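Long-range contact in tropomodulin (Caenorhabditis elegans, PDB 1PGV), which probably caps the pointed ends of actin filaments, blocking elongation and depolymerization there, and is represented here by its C-terminal domain: residues L36-N50 / A65-N79. Numbering follows the deposited sequence. Where two conformers were deposited one is given.
Sequences LREDDTDLKEVNINN and AACNSKHIEKFSLAN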
loop_
_atom_site.group_PDB
_atom_site.type_symbol
_atom_site.label_atom_id
_atom_site.label_comp_id
_atom_site.label_asym_id
_atom_site.label_seq_id
_atom_site.Cartn_x
_atom_site.Cartn_y
_atom_site.Cartn_z
ATOM N N LEU A 36 -15.742 1.193 9.299
ATOM C CA LEU A 36 -14.426 0.607 9.543
ATOM C C LEU A 36 -14.129 0.539 11.041
ATOM O O LEU A 36 -13.587 -0.452 11.530
ATOM C CB LEU A 36 -13.342 1.415 8.820
ATOM C CG LEU A 36 -13.314 1.253 7.297
ATOM C CD1 LEU A 36 -12.383 2.276 6.677
ATOM C CD2 LEU A 36 -12.875 -0.163 6.944
ATOM N N ARG A 37 -14.493 1.592 11.766
ATOM C CA ARG A 37 -14.268 1.635 13.207
ATOM C C ARG A 37 -14.996 0.500 13.918
ATOM O O ARG A 37 -14.493 -0.058 14.893
ATOM C CB ARG A 37 -14.741 2.969 13.788
ATOM C CG ARG A 37 -13.858 4.152 13.452
ATOM C CD ARG A 37 -14.410 5.428 14.065
ATOM N NE ARG A 37 -13.541 6.576 13.822
ATOM C CZ ARG A 37 -13.910 7.840 14.007
ATOM N NH1 ARG A 37 -15.136 8.116 14.437
ATOM N NH2 ARG A 37 -13.059 8.826 13.762
ATOM N N GLU A 38 -16.183 0.165 13.422
ATOM C CA GLU A 38 -16.984 -0.897 14.015
ATOM C C GLU A 38 -16.612 -2.255 13.430
ATOM O O GLU A 38 -17.281 -3.257 13.685
ATOM C CB GLU A 38 -18.473 -0.616 13.788
ATOM C CG GLU A 38 -18.925 0.731 14.332
ATOM C CD GLU A 38 -20.403 0.991 14.113
ATOM O OE1 GLU A 38 -20.858 0.925 12.951
ATOM O OE2 GLU A 38 -21.111 1.268 15.105
ATOM N N ASP A 39 -15.542 -2.277 12.641
ATOM C CA ASP A 39 -15.057 -3.507 12.026
ATOM C C ASP A 39 -16.146 -4.214 11.212
ATOM O O ASP A 39 -16.365 -5.420 11.346
ATOM C CB ASP A 39 -14.500 -4.434 13.113
ATOM C CG ASP A 39 -13.800 -5.648 12.543
ATOM O OD1 ASP A 39 -13.220 -5.540 11.444
ATOM O OD2 ASP A 39 -13.816 -6.705 13.204
ATOM N N ASP A 40 -16.814 -3.441 10.362
ATOM C CA ASP A 40 -17.879 -3.947 9.500
ATOM C C ASP A 40 -17.381 -5.141 8.692
ATOM O O ASP A 40 -16.399 -5.038 7.955
ATOM C CB ASP A 40 -18.343 -2.833 8.564
ATOM C CG ASP A 40 -19.559 -3.217 7.756
ATOM O OD1 ASP A 40 -19.437 -4.078 6.862
ATOM O OD2 ASP A 40 -20.639 -2.653 8.022
ATOM N N THR A 41 -18.073 -6.271 8.819
ATOM C CA THR A 41 -17.681 -7.493 8.122
ATOM C C THR A 41 -17.889 -7.472 6.608
ATOM O O THR A 41 -17.299 -8.280 5.891
ATOM C CB THR A 41 -18.440 -8.714 8.690
ATOM O OG1 THR A 41 -18.011 -9.902 8.014
ATOM C CG2 THR A 41 -19.940 -8.540 8.506
ATOM N N ASP A 42 -18.711 -6.546 6.121
ATOM C CA ASP A 42 -19.005 -6.470 4.691
ATOM C C ASP A 42 -18.239 -5.408 3.908
ATOM O O ASP A 42 -18.153 -5.481 2.681
ATOM C CB ASP A 42 -20.508 -6.265 4.495
ATOM C CG ASP A 42 -21.333 -7.276 5.268
ATOM O OD1 ASP A 42 -22.170 -6.859 6.094
ATOM O OD2 ASP A 42 -21.139 -8.491 5.051
ATOM N N LEU A 43 -17.691 -4.416 4.601
ATOM C CA LEU A 43 -16.933 -3.369 3.923
ATOM C C LEU A 43 -15.540 -3.899 3.592
ATOM O O LEU A 43 -14.648 -3.893 4.442
ATOM C CB LEU A 43 -16.834 -2.127 4.811
ATOM C CG LEU A 43 -16.091 -0.919 4.226
ATOM C CD1 LEU A 43 -16.636 -0.578 2.848
ATOM C CD2 LEU A 43 -16.239 0.263 5.170
ATOM N N LYS A 44 -15.367 -4.359 2.354
ATOM C CA LYS A 44 -14.100 -4.922 1.896
ATOM C C LYS A 44 -13.291 -3.972 1.025
ATOM O O LYS A 44 -12.072 -4.117 0.901
ATOM C CB LYS A 44 -14.350 -6.206 1.106
ATOM C CG LYS A 44 -15.171 -7.249 1.845
ATOM C CD LYS A 44 -14.483 -7.712 3.112
ATOM C CE LYS A 44 -15.306 -8.786 3.812
ATOM N NZ LYS A 44 -15.563 -9.953 2.926
ATOM N N GLU A 45 -13.968 -3.017 0.400
ATOM C CA GLU A 45 -13.288 -2.061 -0.460
ATOM C C GLU A 45 -13.672 -0.621 -0.167
ATOM O O GLU A 45 -14.852 -0.276 -0.092
ATOM C CB GLU A 45 -13.556 -2.374 -1.938
ATOM C CG GLU A 45 -13.131 -1.249 -2.882
ATOM C CD GLU A 45 -12.998 -1.687 -4.331
ATOM O OE1 GLU A 45 -13.865 -2.447 -4.811
ATOM O OE2 GLU A 45 -12.028 -1.253 -4.995
ATOM N N VAL A 46 -12.652 0.210 0.018
ATOM C CA VAL A 46 -12.836 1.629 0.270
ATOM C C VAL A 46 -12.018 2.316 -0.808
ATOM O O VAL A 46 -10.799 2.153 -0.873
ATOM C CB VAL A 46 -12.307 2.041 1.660
ATOM C CG1 VAL A 46 -12.420 3.549 1.830
ATOM C CG2 VAL A 46 -13.091 1.334 2.745
ATOM N N ASN A 47 -12.691 3.071 -1.666
ATOM C CA ASN A 47 -12.022 3.755 -2.757
ATOM C C ASN A 47 -12.366 5.237 -2.739
ATOM O O ASN A 47 -13.510 5.613 -2.997
ATOM C CB ASN A 47 -12.464 3.146 -4.092
ATOM C CG ASN A 47 -11.655 3.653 -5.266
ATOM O OD1 ASN A 47 -11.348 4.843 -5.362
ATOM N ND2 ASN A 47 -11.317 2.752 -6.181
ATOM N N ILE A 48 -11.385 6.081 -2.424
ATOM C CA ILE A 48 -11.624 7.519 -2.414
ATOM C C ILE A 48 -10.754 8.201 -3.462
ATOM O O ILE A 48 -10.373 9.365 -3.312
ATOM C CB ILE A 48 -11.342 8.148 -1.031
ATOM C CG1 ILE A 48 -9.867 7.976 -0.657
ATOM C CG2 ILE A 48 -12.249 7.516 0.015
ATOM C CD1 ILE A 48 -9.488 8.675 0.641
ATOM N N ASN A 49 -10.444 7.467 -4.525
ATOM C CA ASN A 49 -9.627 8.001 -5.606
ATOM C C ASN A 49 -10.222 9.300 -6.140
ATOM O O ASN A 49 -11.436 9.413 -6.305
ATOM C CB ASN A 49 -9.521 6.995 -6.760
ATOM C CG ASN A 49 -8.654 5.791 -6.422
ATOM O OD1 ASN A 49 -7.974 5.765 -5.396
ATOM N ND2 ASN A 49 -8.667 4.792 -7.298
ATOM N N ASN A 50 -9.354 10.278 -6.395
ATOM C CA ASN A 50 -9.755 11.571 -6.943
ATOM C C ASN A 50 -10.565 12.481 -6.024
ATOM O O ASN A 50 -11.057 13.518 -6.464
ATOM C CB ASN A 50 -10.528 11.358 -8.245
ATOM C CG ASN A 50 -9.822 10.409 -9.185
ATOM O OD1 ASN A 50 -8.675 10.639 -9.576
ATOM N ND2 ASN A 50 -10.502 9.328 -9.553
ATOM N N ALA A 65 -9.304 4.717 11.033
ATOM C CA ALA A 65 -10.465 3.841 11.170
ATOM C C ALA A 65 -10.178 2.479 10.538
ATOM O O ALA A 65 -10.505 1.435 11.108
ATOM C CB ALA A 65 -11.673 4.480 10.507
ATOM N N ALA A 66 -9.559 2.500 9.362
ATOM C CA ALA A 66 -9.230 1.274 8.641
ATOM C C ALA A 66 -8.408 0.298 9.482
ATOM O O ALA A 66 -8.455 -0.915 9.257
ATOM C CB ALA A 66 -8.486 1.614 7.355
ATOM N N CYS A 67 -7.656 0.820 10.449
ATOM C CA CYS A 67 -6.833 -0.026 11.311
ATOM C C CYS A 67 -7.660 -0.948 12.197
ATOM O O CYS A 67 -7.173 -1.981 12.651
ATOM C CB CYS A 67 -5.930 0.829 12.203
ATOM S SG CYS A 67 -4.686 1.758 11.302
ATOM N N ASN A 68 -8.911 -0.570 12.443
ATOM C CA ASN A 68 -9.796 -1.367 13.286
ATOM C C ASN A 68 -10.522 -2.477 12.532
ATOM O O ASN A 68 -11.162 -3.337 13.143
ATOM C CB ASN A 68 -10.815 -0.451 13.959
ATOM C CG ASN A 68 -10.156 0.618 14.800
ATOM O OD1 ASN A 68 -9.444 0.315 15.755
ATOM N ND2 ASN A 68 -10.380 1.878 14.443
ATOM N N SER A 69 -10.416 -2.464 11.208
ATOM C CA SER A 69 -11.076 -3.472 10.387
ATOM C C SER A 69 -10.199 -4.668 10.039
ATOM O O SER A 69 -9.080 -4.509 9.553
ATOM C CB SER A 69 -11.585 -2.846 9.090
ATOM O OG SER A 69 -11.972 -3.855 8.170
ATOM N N LYS A 70 -10.712 -5.869 10.285
ATOM C CA LYS A 70 -9.971 -7.075 9.954
ATOM C C LYS A 70 -10.581 -7.664 8.690
ATOM O O LYS A 70 -10.334 -8.815 8.343
ATOM C CB LYS A 70 -10.038 -8.088 11.101
ATOM C CG LYS A 70 -11.441 -8.461 11.546
ATOM C CD LYS A 70 -11.386 -9.479 12.680
ATOM C CE LYS A 70 -12.763 -9.746 13.264
ATOM N NZ LYS A 70 -13.715 -10.265 12.242
ATOM N N HIS A 71 -11.364 -6.847 7.992
ATOM C CA HIS A 71 -12.035 -7.282 6.777
ATOM C C HIS A 71 -11.646 -6.515 5.517
ATOM O O HIS A 71 -11.691 -7.062 4.418
ATOM C CB HIS A 71 -13.549 -7.193 6.986
ATOM C CG HIS A 71 -14.040 -7.999 8.149
ATOM N ND1 HIS A 71 -14.144 -9.373 8.112
ATOM C CD2 HIS A 71 -14.424 -7.627 9.393
ATOM C CE1 HIS A 71 -14.572 -9.813 9.282
ATOM N NE2 HIS A 71 -14.750 -8.773 10.077
ATOM N N ILE A 72 -11.259 -5.250 5.663
ATOM C CA ILE A 72 -10.897 -4.457 4.495
ATOM C C ILE A 72 -9.860 -5.170 3.629
ATOM O O ILE A 72 -8.841 -5.650 4.125
ATOM C CB ILE A 72 -10.382 -3.057 4.905
ATOM C CG1 ILE A 72 -10.057 -2.240 3.652
ATOM C CG2 ILE A 72 -9.178 -3.192 5.825
ATOM C CD1 ILE A 72 -9.713 -0.780 3.936
ATOM N N GLU A 73 -10.139 -5.239 2.330
ATOM C CA GLU A 73 -9.268 -5.908 1.372
ATOM C C GLU A 73 -8.623 -4.963 0.376
ATOM O O GLU A 73 -7.535 -5.236 -0.135
ATOM C CB GLU A 73 -10.062 -6.974 0.606
ATOM C CG GLU A 73 -10.423 -8.185 1.444
ATOM C CD GLU A 73 -11.341 -9.150 0.715
ATOM O OE1 GLU A 73 -11.349 -9.146 -0.534
ATOM O OE2 GLU A 73 -12.042 -9.919 1.400
ATOM N N LYS A 74 -9.298 -3.859 0.081
ATOM C CA LYS A 74 -8.771 -2.887 -0.866
ATOM C C LYS A 74 -8.967 -1.470 -0.352
ATOM O O LYS A 74 -10.062 -1.090 0.059
ATOM C CB LYS A 74 -9.456 -3.037 -2.225
ATOM C CG LYS A 74 -9.284 -4.403 -2.863
ATOM C CD LYS A 74 -9.958 -4.458 -4.229
ATOM C CE LYS A 74 -9.792 -5.826 -4.876
ATOM N NZ LYS A 74 -10.394 -5.863 -6.240
ATOM N N PHE A 75 -7.889 -0.693 -0.368
ATOM C CA PHE A 75 -7.938 0.684 0.099
ATOM C C PHE A 75 -7.207 1.525 -0.936
ATOM O O PHE A 75 -6.003 1.370 -1.137
ATOM C CB PHE A 75 -7.271 0.787 1.476
ATOM C CG PHE A 75 -7.459 2.121 2.151
ATOM C CD1 PHE A 75 -8.519 2.954 1.804
ATOM C CD2 PHE A 75 -6.595 2.527 3.163
ATOM C CE1 PHE A 75 -8.716 4.172 2.458
ATOM C CE2 PHE A 75 -6.784 3.743 3.824
ATOM C CZ PHE A 75 -7.847 4.564 3.469
ATOM N N SER A 76 -7.945 2.397 -1.618
ATOM C CA SER A 76 -7.349 3.224 -2.657
ATOM C C SER A 76 -7.550 4.710 -2.385
ATOM O O SER A 76 -8.672 5.164 -2.146
ATOM C CB SER A 76 -7.946 2.862 -4.018
ATOM O OG SER A 76 -7.205 3.446 -5.074
ATOM N N LEU A 77 -6.448 5.455 -2.418
ATOM C CA LEU A 77 -6.467 6.895 -2.182
ATOM C C LEU A 77 -5.653 7.579 -3.271
ATOM O O LEU A 77 -4.929 8.541 -3.004
ATOM C CB LEU A 77 -5.841 7.240 -0.827
ATOM C CG LEU A 77 -6.175 6.422 0.417
ATOM C CD1 LEU A 77 -5.447 5.084 0.360
ATOM C CD2 LEU A 77 -5.742 7.200 1.658
ATOM N N ALA A 78 -5.760 7.073 -4.492
ATOM C CA ALA A 78 -5.025 7.640 -5.611
ATOM C C ALA A 78 -5.528 9.037 -5.946
ATOM O O ALA A 78 -6.723 9.315 -5.874
ATOM C CB ALA A 78 -5.150 6.740 -6.837
ATOM N N ASN A 79 -4.600 9.914 -6.306
ATOM C CA ASN A 79 -4.944 11.276 -6.680
ATOM C C ASN A 79 -5.894 11.962 -5.698
ATOM O O ASN A 79 -6.973 12.417 -6.078
ATOM C CB ASN A 79 -5.549 11.275 -8.084
ATOM C CG ASN A 79 -5.701 12.666 -8.656
ATOM O OD1 ASN A 79 -4.770 13.474 -8.610
ATOM N ND2 ASN A 79 -6.873 12.950 -9.217
HETATM O O HOH W 1 -14.443 -3.456 7.175
HETATM O O HOH W 2 -12.002 -3.795 -7.086
#
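The contact joins the parallel strands of a beta-alpha-beta unit, strand 45-47, helix 56-66 and strand 74-76, with strand 45-47 at the edge of the domain's sheet. K44 O takes both E73 N and K74 N; V46 N then gives to K74 O (2.9 Å), V46 O receives S76 N, and I48 N gives to S76 O. Beyond the strands, asparagine side chains join the backbone pairing, which continues with N50 N to A78 O. The amide oxygen of N49 accepts A78 N at 2.7 Å, the donor standing 41° above the carbonyl plane. N50 OD1 meets N79 ND2 (3.0 Å) on a lone pair, with the oxygen close to the N79 amide plane. On the helix-facing side, V46 CG1 lies 3.8 Å from F75 CE1, the two side chains alongside each other, while L62 of the crossover helix packs on F75, I48 and L36. L36 spreads its branches, CD1 against A66 and CD2 against S69 CB. At the other end D39 is the C-prime residue of the Schellman motif that ends helix 29-37; CG anti to the backbone N (chi1 -172°) carries its carboxylate to K70, where OD1 accepts K70 N at 2.8 Å on its syn side, 32° out of the carboxylate plane. The H71 ring is sandwiched: T41 CA sits over one face, 3.6 Å from the centroid in a CH-pi contact, and K70 CG lies toward the rim of the opposite face. An alanine at H71 is likely to deprive T41 of this aromatic surface and open a gap between the two turns. A water joins D40 O and L43 O to S69 OG, which also accepts H71 N, an ST turn, and I72 N. Parallel strands side by side, joined by helices on one face of the sheet, are characteristic of the leucine-rich-repeat fold of tropomodulin C-terminal domains.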